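Long-range contacts in abietadiene synthase, chloroplastic (Abies grandis, PDB 3S9V), which belongs to the plant terpene synthases, a family of predominantly alpha-helical enzymes, and here combines three helical domains known as alpha, beta and gamma: residues A[63-68]-A[238-243]; A[74-79]-A[250-255]; A[217-222]-A[242-247]. All coordinates share one frame; numbering follows the deposited sequence.

Contact 1: A[63-68]-A[238-243]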
ATOM      1  N   ALA A  63      25.024  28.035  -9.930  1.00 17.89           N
ATOM      2  CA  ALA A  63      26.168  28.527 -10.700  1.00 14.57           C
ATOM      3  C   ALA A  63      26.185  30.041 -10.863  1.00 18.55           C
ATOM      4  O   ALA A  63      27.206  30.622 -11.221  1.00 19.95           O
ATOM      5  CB  ALA A  63      26.188  27.865 -12.064  1.00 11.39           C
ATOM      6  N   ARG A  64      25.053  30.681 -10.604  1.00 19.11           N
ATOM      7  CA  ARG A  64      24.970  32.125 -10.725  1.00 19.29           C
ATOM      8  C   ARG A  64      25.604  32.874  -9.561  1.00 19.83           C
ATOM      9  O   ARG A  64      26.084  34.000  -9.729  1.00 19.32           O
ATOM     10  CB  ARG A  64      23.517  32.578 -10.824  1.00 19.64           C
ATOM     11  CG  ARG A  64      22.827  32.277 -12.116  1.00 28.92           C
ATOM     12  CD  ARG A  64      21.622  33.180 -12.213  1.00 28.51           C
ATOM     13  NE  ARG A  64      20.680  32.764 -13.239  1.00 20.46           N
ATOM     14  CZ  ARG A  64      19.606  33.472 -13.566  1.00 30.65           C
ATOM     15  NH1 ARG A  64      19.360  34.623 -12.947  1.00 32.09           N
ATOM     16  NH2 ARG A  64      18.776  33.026 -14.496  1.00 33.20           N
ATOM     17  N   ILE A  65      25.598  32.268  -8.379  1.00 19.71           N
ATOM     18  CA  ILE A  65      26.150  32.943  -7.210  1.00 21.95           C
ATOM     19  C   ILE A  65      27.609  33.355  -7.420  1.00 25.76           C
ATOM     20  O   ILE A  65      28.479  32.514  -7.611  1.00 23.54           O
ATOM     21  CB  ILE A  65      26.055  32.048  -5.968  1.00 24.59           C
ATOM     22  CG1 ILE A  65      24.644  31.464  -5.856  1.00 22.99           C
ATOM     23  CG2 ILE A  65      26.364  32.858  -4.718  1.00 15.80           C
ATOM     24  CD1 ILE A  65      24.513  30.418  -4.772  1.00 17.24           C
ATOM     25  N   PRO A  66      27.886  34.671  -7.390  1.00 27.67           N
ATOM     26  CA  PRO A  66      29.239  35.223  -7.572  1.00 26.88           C
ATOM     27  C   PRO A  66      30.148  34.930  -6.370  1.00 23.57           C
ATOM     28  O   PRO A  66      29.680  34.869  -5.238  1.00 19.78           O
ATOM     29  CB  PRO A  66      28.973  36.715  -7.738  1.00 24.82           C
ATOM     30  CG  PRO A  66      27.809  36.923  -6.803  1.00 29.69           C
ATOM     31  CD  PRO A  66      26.912  35.745  -7.129  1.00 25.41           C
ATOM     32  N   ALA A  67      31.441  34.744  -6.625  1.00 23.77           N
ATOM     33  CA  ALA A  67      32.413  34.458  -5.572  1.00 26.56           C
ATOM     34  C   ALA A  67      32.243  35.390  -4.380  1.00 31.25           C
ATOM     35  O   ALA A  67      32.171  36.612  -4.540  1.00 29.69           O
ATOM     36  CB  ALA A  67      33.820  34.582  -6.120  1.00 29.21           C
ATOM     37  N   VAL A  68      32.186  34.813  -3.183  1.00 33.83           N
ATOM     38  CA  VAL A  68      32.013  35.606  -1.972  1.00 38.12           C
ATOM     39  C   VAL A  68      33.154  36.592  -1.713  1.00 40.38           C
ATOM     40  O   VAL A  68      32.947  37.621  -1.080  1.00 41.27           O
ATOM     41  CB  VAL A  68      31.842  34.701  -0.729  1.00 36.83           C
ATOM     42  CG1 VAL A  68      31.846  35.538   0.536  1.00 33.26           C
ATOM     43  CG2 VAL A  68      30.531  33.945  -0.824  1.00 42.03           C
ATOM     44  N   VAL A 238      17.516  33.433  -2.943  1.00 18.37           N
ATOM     45  CA  VAL A 238      17.423  34.149  -1.668  1.00 20.09           C
ATOM     46  C   VAL A 238      18.805  34.599  -1.196  1.00 22.02           C
ATOM     47  O   VAL A 238      18.955  35.696  -0.669  1.00 23.46           O
ATOM     48  CB  VAL A 238      16.811  33.279  -0.535  1.00 18.97           C
ATOM     49  CG1 VAL A 238      16.851  34.052   0.784  1.00 13.17           C
ATOM     50  CG2 VAL A 238      15.389  32.887  -0.875  1.00 21.70           C
ATOM     51  N   PHE A 239      19.814  33.749  -1.375  1.00 22.48           N
ATOM     52  CA  PHE A 239      21.160  34.099  -0.940  1.00 21.86           C
ATOM     53  C   PHE A 239      21.695  35.290  -1.698  1.00 21.86           C
ATOM     54  O   PHE A 239      22.310  36.178  -1.113  1.00 24.56           O
ATOM     55  CB  PHE A 239      22.141  32.943  -1.130  1.00 23.92           C
ATOM     56  CG  PHE A 239      23.560  33.313  -0.804  1.00 26.84           C
ATOM     57  CD1 PHE A 239      23.979  33.408   0.517  1.00 21.24           C
ATOM     58  CD2 PHE A 239      24.465  33.624  -1.820  1.00 24.09           C
ATOM     59  CE1 PHE A 239      25.276  33.810   0.828  1.00 26.66           C
ATOM     60  CE2 PHE A 239      25.764  34.026  -1.521  1.00 27.38           C
ATOM     61  CZ  PHE A 239      26.171  34.120  -0.192  1.00 24.04           C
ATOM     62  N   MET A 240      21.479  35.293  -3.010  1.00 21.68           N
ATOM     63  CA  MET A 240      21.948  36.385  -3.844  1.00 27.46           C
ATOM     64  C   MET A 240      21.251  37.707  -3.509  1.00 30.22           C
ATOM     65  O   MET A 240      21.811  38.777  -3.745  1.00 31.86           O
ATOM     66  CB  MET A 240      21.772  36.042  -5.337  1.00 29.28           C
ATOM     67  CG  MET A 240      22.764  34.982  -5.844  1.00 20.80           C
ATOM     68  SD  MET A 240      22.864  34.794  -7.644  1.00 19.61           S
ATOM     69  CE  MET A 240      21.353  33.855  -7.958  1.00 16.21           C
ATOM     70  N   ARG A 241      20.043  37.634  -2.950  1.00 29.17           N
ATOM     71  CA  ARG A 241      19.306  38.845  -2.588  1.00 28.67           C
ATOM     72  C   ARG A 241      19.522  39.341  -1.160  1.00 27.87           C
ATOM     73  O   ARG A 241      19.310  40.524  -0.888  1.00 26.70           O
ATOM     74  CB  ARG A 241      17.796  38.655  -2.816  1.00 32.03           C
ATOM     75  CG  ARG A 241      17.368  38.745  -4.273  1.00 35.31           C
ATOM     76  CD  ARG A 241      17.989  39.970  -4.932  1.00 44.97           C
ATOM     77  NE  ARG A 241      17.590  40.122  -6.325  1.00 46.26           N
ATOM     78  CZ  ARG A 241      16.380  40.505  -6.716  1.00 59.27           C
ATOM     79  NH1 ARG A 241      15.442  40.782  -5.816  1.00 57.79           N
ATOM     80  NH2 ARG A 241      16.111  40.616  -8.010  1.00 65.63           N
ATOM     81  N   THR A 242      19.947  38.455  -0.257  1.00 26.75           N
ATOM     82  CA  THR A 242      20.140  38.824   1.149  1.00 27.29           C
ATOM     83  C   THR A 242      21.499  38.480   1.761  1.00 27.05           C
ATOM     84  O   THR A 242      21.815  38.935   2.857  1.00 26.42           O
ATOM     85  CB  THR A 242      19.083  38.148   2.058  1.00 28.06           C
ATOM     86  OG1 THR A 242      19.357  36.745   2.131  1.00 25.70           O
ATOM     87  CG2 THR A 242      17.678  38.347   1.509  1.00 27.31           C
ATOM     88  N   GLY A 243      22.292  37.665   1.081  1.00 27.04           N
ATOM     89  CA  GLY A 243      23.582  37.296   1.635  1.00 26.31           C
ATOM     90  C   GLY A 243      23.452  36.413   2.868  1.00 26.37           C
ATOM     91  O   GLY A 243      24.432  36.168   3.563  1.00 26.80           O
TER
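Near the end of helix 232-242, the side chain of Phe239 is the first to meet the loop 63-68. Its CG stands anti to the backbone N (chi1 175°), which brings the ring up to Ile65 and across it at about a right angle. Ile65 CG2 sits at the ring edge, near the ring plane, 3.5 Å from Phe239 CE2 and about equally far from Phe239 CD2. Val68 adds a looser touch, its CG2 lying 4.4 Å from Phe239 CZ. Next comes Met240, whose chain runs out straight and then bends at its last torsion (chi3 -77°), laying the thioether along the loop backbone. Met240 SD rests 3.8 Å from Ile65 N and Met240 CE reaches Arg64 CB at 3.8 Å, while Pro66 CD borders the sulfur. Ile65 thus divides its branches, CG2 to the aromatic ring and CG1 to Met240 CG at 4.0 Å. Arg64 offers only the root of its side chain; the guanidinium leads away to a salt bridge with Glu161 and a cation-pi contact with Trp61. The last helical turn is held by Val238 O, which accepts both Thr242 N and Thr242 OG1, the hydroxyl at 3.0 Å from Val238 O, and by Phe239 O, which accepts Gly243 N at 2.7 Å. Gly243 then leaves the helix with positive phi (68°). No hydrogen bond joins the two segments: this is apolar docking of an interhelical loop on a helix C-terminus, consistent with the helical gamma domain of a three-domain plant terpene synthase.

Contact 2: A[74-79]-A[250-255]; sequences PHFPET and FLNFVL
The segment 74-79 comes out of a loop into the first turn of helix 77-85 and approaches the middle of helix 245-258 most closely at Phe76 and Leu255, whose CA atoms are 9.4 Å apart. It is a meeting of helix start and helix flank within what is probably the helical gamma domain, and side chains and one bridging water span the gap. Phe76 carries it. Leu255 CD1 lies over one face of its ring, 3.6 Å from the Phe76 ring centroid and 23° off the normal, a CH-pi contact displaced toward the CD2 and CE2 rim. Against the opposite face lies CD2 of the neighbouring His75, so the ring is held between a methyl and an imidazole edge. Leu251, one helical turn before Leu255, brings its CB to Phe76 CZ. The ring edge meets something polar: Asn252 OD1 lies in the ring plane, 3.5 Å from Phe76 CE2, with the amide turned 76° from the ring, a placement that would set the oxygen against the slightly positive ring edge. Asn252 OD1 also accepts from a water, 2.8 Å away, and the same water is hydrogen-bonded to His75 NE2 at 2.9 Å, so it bridges His75 and Asn252. His75 ND1, in turn, is bonded to Val68 N. Around Leu255, Glu78 OE2 meets Leu255 CD1 tip to tip, and Thr79 CG2 borders the other methyl, CD2. The first helical turn is fixed by Phe76 O, which accepts two donors from one residue: Thr79 N at 2.9 Å and, in the carbonyl plane, Thr79 OG1 at 2.7 Å.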
ATOM      1  N   PRO A  74      32.511  32.446 -10.474  1.00 29.55           N
ATOM      2  CA  PRO A  74      31.315  31.918  -9.821  1.00 26.02           C
ATOM      3  C   PRO A  74      31.810  31.455  -8.459  1.00 24.64           C
ATOM      4  O   PRO A  74      32.982  31.104  -8.317  1.00 21.74           O
ATOM      5  CB  PRO A  74      30.921  30.740 -10.713  1.00 23.44           C
ATOM      6  CG  PRO A  74      31.487  31.105 -12.053  1.00 31.38           C
ATOM      7  CD  PRO A  74      32.833  31.678 -11.689  1.00 27.64           C
ATOM      8  N   HIS A  75      30.942  31.468  -7.454  1.00 24.55           N
ATOM      9  CA  HIS A  75      31.342  31.018  -6.129  1.00 23.53           C
ATOM     10  C   HIS A  75      31.563  29.504  -6.162  1.00 29.00           C
ATOM     11  O   HIS A  75      32.387  28.976  -5.419  1.00 33.21           O
ATOM     12  CB  HIS A  75      30.269  31.373  -5.104  1.00 21.44           C
ATOM     13  CG  HIS A  75      30.639  31.023  -3.697  1.00 27.11           C
ATOM     14  ND1 HIS A  75      31.665  31.646  -3.020  1.00 33.66           N
ATOM     15  CD2 HIS A  75      30.112  30.121  -2.835  1.00 32.57           C
ATOM     16  CE1 HIS A  75      31.753  31.144  -1.800  1.00 29.79           C
ATOM     17  NE2 HIS A  75      30.820  30.218  -1.663  1.00 32.69           N
ATOM     18  N   PHE A  76      30.820  28.817  -7.027  1.00 29.58           N
ATOM     19  CA  PHE A  76      30.935  27.366  -7.191  1.00 29.20           C
ATOM     20  C   PHE A  76      31.329  27.054  -8.637  1.00 29.20           C
ATOM     21  O   PHE A  76      30.500  26.593  -9.420  1.00 29.10           O
ATOM     22  CB  PHE A  76      29.603  26.675  -6.899  1.00 29.43           C
ATOM     23  CG  PHE A  76      29.101  26.865  -5.496  1.00 29.48           C
ATOM     24  CD1 PHE A  76      27.960  27.625  -5.252  1.00 25.17           C
ATOM     25  CD2 PHE A  76      29.747  26.259  -4.420  1.00 24.84           C
ATOM     26  CE1 PHE A  76      27.463  27.779  -3.951  1.00 29.92           C
ATOM     27  CE2 PHE A  76      29.260  26.406  -3.118  1.00 27.33           C
ATOM     28  CZ  PHE A  76      28.117  27.166  -2.883  1.00 27.19           C
ATOM     29  N   PRO A  77      32.604  27.278  -9.001  1.00 30.32           N
ATOM     30  CA  PRO A  77      33.114  27.033 -10.359  1.00 29.70           C
ATOM     31  C   PRO A  77      32.770  25.663 -10.946  1.00 26.29           C
ATOM     32  O   PRO A  77      32.578  25.522 -12.156  1.00 24.14           O
ATOM     33  CB  PRO A  77      34.627  27.216 -10.203  1.00 24.96           C
ATOM     34  CG  PRO A  77      34.740  28.164  -9.065  1.00 31.03           C
ATOM     35  CD  PRO A  77      33.706  27.644  -8.095  1.00 27.41           C
ATOM     36  N   GLU A  78      32.697  24.659 -10.083  1.00 26.54           N
ATOM     37  CA  GLU A  78      32.394  23.307 -10.526  1.00 27.66           C
ATOM     38  C   GLU A  78      30.991  23.201 -11.156  1.00 26.88           C
ATOM     39  O   GLU A  78      30.778  22.411 -12.072  1.00 25.33           O
ATOM     40  CB  GLU A  78      32.530  22.328  -9.350  1.00 29.30           C
ATOM     41  CG  GLU A  78      31.384  22.402  -8.328  1.00 46.83           C
ATOM     42  CD  GLU A  78      31.705  23.220  -7.076  1.00 46.65           C
ATOM     43  OE1 GLU A  78      32.355  24.289  -7.185  1.00 41.20           O
ATOM     44  OE2 GLU A  78      31.280  22.785  -5.980  1.00 36.79           O
ATOM     45  N   THR A  79      30.036  23.995 -10.678  1.00 24.11           N
ATOM     46  CA  THR A  79      28.699  23.926 -11.241  1.00 22.60           C
ATOM     47  C   THR A  79      28.678  24.525 -12.641  1.00 21.38           C
ATOM     48  O   THR A  79      27.962  24.040 -13.516  1.00 22.39           O
ATOM     49  CB  THR A  79      27.659  24.625 -10.335  1.00 25.49           C
ATOM     50  OG1 THR A  79      27.952  26.024 -10.231  1.00 21.49           O
ATOM     51  CG2 THR A  79      27.672  23.987  -8.948  1.00 12.03           C
ATOM     52  N   PHE A 250      23.259  25.431   3.341  1.00 25.54           N
ATOM     53  CA  PHE A 250      22.412  24.426   2.696  1.00 22.83           C
ATOM     54  C   PHE A 250      22.962  24.029   1.334  1.00 19.43           C
ATOM     55  O   PHE A 250      22.921  22.858   0.961  1.00 18.36           O
ATOM     56  CB  PHE A 250      20.968  24.918   2.529  1.00 22.70           C
ATOM     57  CG  PHE A 250      20.100  23.966   1.746  1.00 19.07           C
ATOM     58  CD1 PHE A 250      19.760  24.233   0.423  1.00 18.87           C
ATOM     59  CD2 PHE A 250      19.663  22.772   2.320  1.00 19.35           C
ATOM     60  CE1 PHE A 250      19.000  23.325  -0.324  1.00 18.07           C
ATOM     61  CE2 PHE A 250      18.905  21.857   1.588  1.00 18.92           C
ATOM     62  CZ  PHE A 250      18.571  22.136   0.261  1.00 21.25           C
ATOM     63  N   LEU A 251      23.474  25.002   0.589  1.00 18.32           N
ATOM     64  CA  LEU A 251      24.035  24.695  -0.720  1.00 22.75           C
ATOM     65  C   LEU A 251      25.313  23.875  -0.558  1.00 20.71           C
ATOM     66  O   LEU A 251      25.527  22.912  -1.287  1.00 20.93           O
ATOM     67  CB  LEU A 251      24.290  25.982  -1.513  1.00 17.31           C
ATOM     68  CG  LEU A 251      23.011  26.784  -1.807  1.00 24.50           C
ATOM     69  CD1 LEU A 251      23.352  28.044  -2.576  1.00 17.37           C
ATOM     70  CD2 LEU A 251      22.030  25.933  -2.605  1.00 18.82           C
ATOM     71  N   ASN A 252      26.158  24.249   0.400  1.00 22.54           N
ATOM     72  CA  ASN A 252      27.383  23.492   0.649  1.00 26.94           C
ATOM     73  C   ASN A 252      27.005  22.052   1.008  1.00 30.09           C
ATOM     74  O   ASN A 252      27.639  21.097   0.553  1.00 28.37           O
ATOM     75  CB  ASN A 252      28.185  24.098   1.808  1.00 24.05           C
ATOM     76  CG  ASN A 252      28.860  25.402   1.435  1.00 31.26           C
ATOM     77  OD1 ASN A 252      29.364  25.557   0.318  1.00 27.56           O
ATOM     78  ND2 ASN A 252      28.894  26.347   2.378  1.00 22.97           N
ATOM     79  N   PHE A 253      25.969  21.915   1.837  1.00 29.45           N
ATOM     80  CA  PHE A 253      25.476  20.614   2.276  1.00 27.45           C
ATOM     81  C   PHE A 253      24.996  19.772   1.096  1.00 28.59           C
ATOM     82  O   PHE A 253      25.255  18.569   1.038  1.00 29.11           O
ATOM     83  CB  PHE A 253      24.354  20.811   3.309  1.00 27.63           C
ATOM     84  CG  PHE A 253      23.500  19.591   3.535  1.00 31.45           C
ATOM     85  CD1 PHE A 253      22.326  19.401   2.805  1.00 33.54           C
ATOM     86  CD2 PHE A 253      23.855  18.643   4.487  1.00 24.68           C
ATOM     87  CE1 PHE A 253      21.515  18.285   3.021  1.00 31.98           C
ATOM     88  CE2 PHE A 253      23.051  17.524   4.712  1.00 28.17           C
ATOM     89  CZ  PHE A 253      21.877  17.345   3.975  1.00 29.21           C
ATOM     90  N   VAL A 254      24.302  20.398   0.151  1.00 26.36           N
ATOM     91  CA  VAL A 254      23.831  19.669  -1.019  1.00 20.30           C
ATOM     92  C   VAL A 254      25.026  19.273  -1.880  1.00 20.21           C
ATOM     93  O   VAL A 254      25.100  18.146  -2.367  1.00 22.53           O
ATOM     94  CB  VAL A 254      22.860  20.519  -1.865  1.00 19.39           C
ATOM     95  CG1 VAL A 254      22.604  19.839  -3.202  1.00 13.37           C
ATOM     96  CG2 VAL A 254      21.556  20.721  -1.109  1.00 19.12           C
ATOM     97  N   LEU A 255      25.962  20.200  -2.061  1.00 19.87           N
ATOM     98  CA  LEU A 255      27.150  19.934  -2.867  1.00 22.93           C
ATOM     99  C   LEU A 255      28.090  18.931  -2.207  1.00 26.55           C
ATOM    100  O   LEU A 255      28.944  18.340  -2.875  1.00 23.71           O
ATOM    101  CB  LEU A 255      27.896  21.234  -3.167  1.00 19.05           C
ATOM    102  CG  LEU A 255      27.202  22.087  -4.227  1.00 21.56           C
ATOM    103  CD1 LEU A 255      27.859  23.443  -4.327  1.00 15.77           C
ATOM    104  CD2 LEU A 255      27.259  21.356  -5.563  1.00 22.60           C
TER
HETATM  105  O   HOH W   1      30.935  27.915   0.144  1.00 38.68           O

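Contact 3: A[217-222]-A[242-247]; sequences KIMKLQ and TGNKKC
Gln222 and Asn244 meet tip to tip through their amides, and the bond between them is the one hydrogen bond across the two segments. Gln222 NE2 donates to Asn244 OD1 at 2.9 Å and nearly straight (163°). The acceptor lies close to the plane of the Gln222 amide, but the donor stands well above that of the Asn244 carbonyl, 47° out of it, and the two amide planes are steeply inclined. The in-plane approach to Asn244 OD1 is taken by Cys247 N at 3.1 Å, the bond that makes Asn244 the N-cap of helix 245-258. Met219 packs on the other part of the same amide, sliding past Asn244 in the opposite direction: its CE lies only 3.0 Å from Asn244 ND2 and 3.3 Å from Asn244 CG, a tight fit. Bends at chi2 and chi3 curl the thioether there and leave Met219 SD 3.8 Å from Thr242 OG1. Farther out, Thr242 OG1, itself a donor to Val238 O, accepts Asn244 N at 3.2 Å, an ST turn that sets the cap residue where the chain passes from helix 232-242 into the next helix. On the other side, a type I turn from Met219 to Gln222 brings both contact residues to the same partner. Gln222 extends fully from it, its NE2 3.5 Å from Lys246 CB and also bonded to Gly226 O, while Lys246 NZ turns to Lys224 O. With two donors gripping its OD1, Asn244 has its amide orientation settled, and the added donor from Gln222 would probably polarise the capping carbonyl further.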
ATOM      1  N   LYS A 217      10.449  39.447   5.543  1.00 19.44           N
ATOM      2  CA  LYS A 217       9.382  38.559   5.991  1.00 22.73           C
ATOM      3  C   LYS A 217       9.672  37.131   5.554  1.00 26.19           C
ATOM      4  O   LYS A 217       9.379  36.182   6.281  1.00 27.87           O
ATOM      5  CB  LYS A 217       8.032  39.022   5.432  1.00 22.76           C
ATOM      6  CG  LYS A 217       7.552  40.328   6.035  1.00 22.34           C
ATOM      7  CD  LYS A 217       6.138  40.662   5.593  1.00 34.47           C
ATOM      8  CE  LYS A 217       5.608  41.876   6.339  1.00 40.95           C
ATOM      9  NZ  LYS A 217       4.203  42.172   5.955  1.00 52.05           N
ATOM     10  N   ILE A 218      10.260  36.987   4.368  1.00 27.01           N
ATOM     11  CA  ILE A 218      10.608  35.672   3.835  1.00 27.28           C
ATOM     12  C   ILE A 218      11.649  34.943   4.695  1.00 26.54           C
ATOM     13  O   ILE A 218      11.561  33.730   4.881  1.00 24.67           O
ATOM     14  CB  ILE A 218      11.157  35.781   2.388  1.00 24.31           C
ATOM     15  CG1 ILE A 218      10.031  36.173   1.431  1.00 23.18           C
ATOM     16  CG2 ILE A 218      11.787  34.474   1.961  1.00 26.24           C
ATOM     17  CD1 ILE A 218       8.876  35.189   1.384  1.00 26.18           C
ATOM     18  N   MET A 219      12.626  35.677   5.222  1.00 27.54           N
ATOM     19  CA  MET A 219      13.685  35.072   6.036  1.00 29.43           C
ATOM     20  C   MET A 219      13.178  34.317   7.267  1.00 30.60           C
ATOM     21  O   MET A 219      13.847  33.404   7.761  1.00 34.38           O
ATOM     22  CB  MET A 219      14.697  36.135   6.489  1.00 30.32           C
ATOM     23  CG  MET A 219      15.441  36.867   5.362  1.00 43.92           C
ATOM     24  SD  MET A 219      16.296  35.798   4.176  1.00 46.13           S
ATOM     25  CE  MET A 219      17.003  34.545   5.281  1.00 40.44           C
ATOM     26  N   LYS A 220      12.002  34.694   7.761  1.00 28.87           N
ATOM     27  CA  LYS A 220      11.429  34.053   8.940  1.00 27.32           C
ATOM     28  C   LYS A 220      10.875  32.678   8.614  1.00 30.38           C
ATOM     29  O   LYS A 220      10.586  31.890   9.514  1.00 34.24           O
ATOM     30  CB  LYS A 220      10.297  34.899   9.519  1.00 28.68           C
ATOM     31  CG  LYS A 220      10.626  36.368   9.743  1.00 30.45           C
ATOM     32  CD  LYS A 220       9.455  37.064  10.428  1.00 35.34           C
ATOM     33  CE  LYS A 220       9.633  38.573  10.474  1.00 43.28           C
ATOM     34  NZ  LYS A 220       8.546  39.224  11.265  1.00 49.76           N
ATOM     35  N   LEU A 221      10.724  32.393   7.325  1.00 28.52           N
ATOM     36  CA  LEU A 221      10.176  31.118   6.894  1.00 27.36           C
ATOM     37  C   LEU A 221      11.252  30.163   6.385  1.00 24.45           C
ATOM     38  O   LEU A 221      10.951  29.148   5.768  1.00 21.97           O
ATOM     39  CB  LEU A 221       9.119  31.361   5.815  1.00 27.29           C
ATOM     40  CG  LEU A 221       8.037  32.360   6.234  1.00 32.41           C
ATOM     41  CD1 LEU A 221       7.041  32.558   5.099  1.00 31.69           C
ATOM     42  CD2 LEU A 221       7.334  31.856   7.491  1.00 26.97           C
ATOM     43  N   GLN A 222      12.509  30.496   6.658  1.00 24.50           N
ATOM     44  CA  GLN A 222      13.640  29.668   6.244  1.00 25.18           C
ATOM     45  C   GLN A 222      13.575  28.307   6.947  1.00 26.57           C
ATOM     46  O   GLN A 222      13.047  28.204   8.051  1.00 25.41           O
ATOM     47  CB  GLN A 222      14.944  30.389   6.591  1.00 19.72           C
ATOM     48  CG  GLN A 222      16.223  29.633   6.279  1.00 19.77           C
ATOM     49  CD  GLN A 222      17.454  30.514   6.433  1.00 24.26           C
ATOM     50  OE1 GLN A 222      17.621  31.195   7.443  1.00 24.66           O
ATOM     51  NE2 GLN A 222      18.323  30.499   5.429  1.00 21.46           N
ATOM     52  N   THR A 242      19.947  38.455  -0.257  1.00 26.75           N
ATOM     53  CA  THR A 242      20.140  38.824   1.149  1.00 27.29           C
ATOM     54  C   THR A 242      21.499  38.480   1.761  1.00 27.05           C
ATOM     55  O   THR A 242      21.815  38.935   2.857  1.00 26.42           O
ATOM     56  CB  THR A 242      19.083  38.148   2.058  1.00 28.06           C
ATOM     57  OG1 THR A 242      19.357  36.745   2.131  1.00 25.70           O
ATOM     58  CG2 THR A 242      17.678  38.347   1.509  1.00 27.31           C
ATOM     59  N   GLY A 243      22.292  37.665   1.081  1.00 27.04           N
ATOM     60  CA  GLY A 243      23.582  37.296   1.635  1.00 26.31           C
ATOM     61  C   GLY A 243      23.452  36.413   2.868  1.00 26.37           C
ATOM     62  O   GLY A 243      24.432  36.168   3.563  1.00 26.80           O
ATOM     63  N   ASN A 244      22.241  35.933   3.143  1.00 26.80           N
ATOM     64  CA  ASN A 244      21.997  35.077   4.302  1.00 30.17           C
ATOM     65  C   ASN A 244      22.894  33.833   4.261  1.00 31.06           C
ATOM     66  O   ASN A 244      22.823  33.028   3.332  1.00 33.27           O
ATOM     67  CB  ASN A 244      20.514  34.684   4.353  1.00 29.24           C
ATOM     68  CG  ASN A 244      20.202  33.726   5.487  1.00 35.44           C
ATOM     69  OD1 ASN A 244      20.396  32.519   5.361  1.00 31.80           O
ATOM     70  ND2 ASN A 244      19.730  34.261   6.608  1.00 39.22           N
ATOM     71  N   LYS A 245      23.723  33.677   5.287  1.00 27.66           N
ATOM     72  CA  LYS A 245      24.672  32.570   5.362  1.00 31.25           C
ATOM     73  C   LYS A 245      24.115  31.152   5.489  1.00 31.96           C
ATOM     74  O   LYS A 245      24.706  30.216   4.950  1.00 35.71           O
ATOM     75  CB  LYS A 245      25.681  32.857   6.481  1.00 38.92           C
ATOM     76  CG  LYS A 245      26.487  34.136   6.214  1.00 51.89           C
ATOM     77  CD  LYS A 245      27.126  34.713   7.470  1.00 62.39           C
ATOM     78  CE  LYS A 245      27.831  36.033   7.164  1.00 66.82           C
ATOM     79  NZ  LYS A 245      28.349  36.704   8.392  1.00 68.75           N
ATOM     80  N   LYS A 246      23.001  30.968   6.190  1.00 28.89           N
ATOM     81  CA  LYS A 246      22.449  29.624   6.297  1.00 29.42           C
ATOM     82  C   LYS A 246      22.091  29.101   4.902  1.00 27.75           C
ATOM     83  O   LYS A 246      22.200  27.902   4.640  1.00 28.19           O
ATOM     84  CB  LYS A 246      21.233  29.594   7.226  1.00 31.52           C
ATOM     85  CG  LYS A 246      21.609  29.786   8.690  1.00 41.78           C
ATOM     86  CD  LYS A 246      20.587  29.165   9.627  1.00 45.64           C
ATOM     87  CE  LYS A 246      20.542  27.652   9.459  1.00 48.53           C
ATOM     88  NZ  LYS A 246      19.583  27.013  10.399  1.00 53.87           N
ATOM     89  N   CYS A 247      21.682  29.994   4.006  1.00 22.04           N
ATOM     90  CA  CYS A 247      21.369  29.588   2.639  1.00 24.44           C
ATOM     91  C   CYS A 247      22.619  28.912   2.067  1.00 25.66           C
ATOM     92  O   CYS A 247      22.545  27.846   1.447  1.00 26.86           O
ATOM     93  CB  CYS A 247      21.024  30.802   1.767  1.00 26.28           C
ATOM     94  SG  CYS A 247      19.429  31.587   2.087  1.00 33.13           S
TER

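The three contacts form a chain of neighbours on one side of the protein, their centres 38 to 43 Å from the centre of the whole chain. Contacts 1 and 2, centres about 11 Å apart, are joined through the loop between helices 56-62 and 77-85: Ile65 O and His75 N, 2.7 Å apart, make a probable hydrogen bond, and Ile65 CD1 packs 3.4 Å from Leu251 CD1. Contacts 1 and 3, about 12 Å apart between centres, share Thr242 and Gly243, and Phe239 CD1 lies 3.1 Å from Asn244 O. Contacts 2 and 3, about 17 Å apart between centres, are linked by helix 245-258, used at its start in contact 3 and midway along in contact 2.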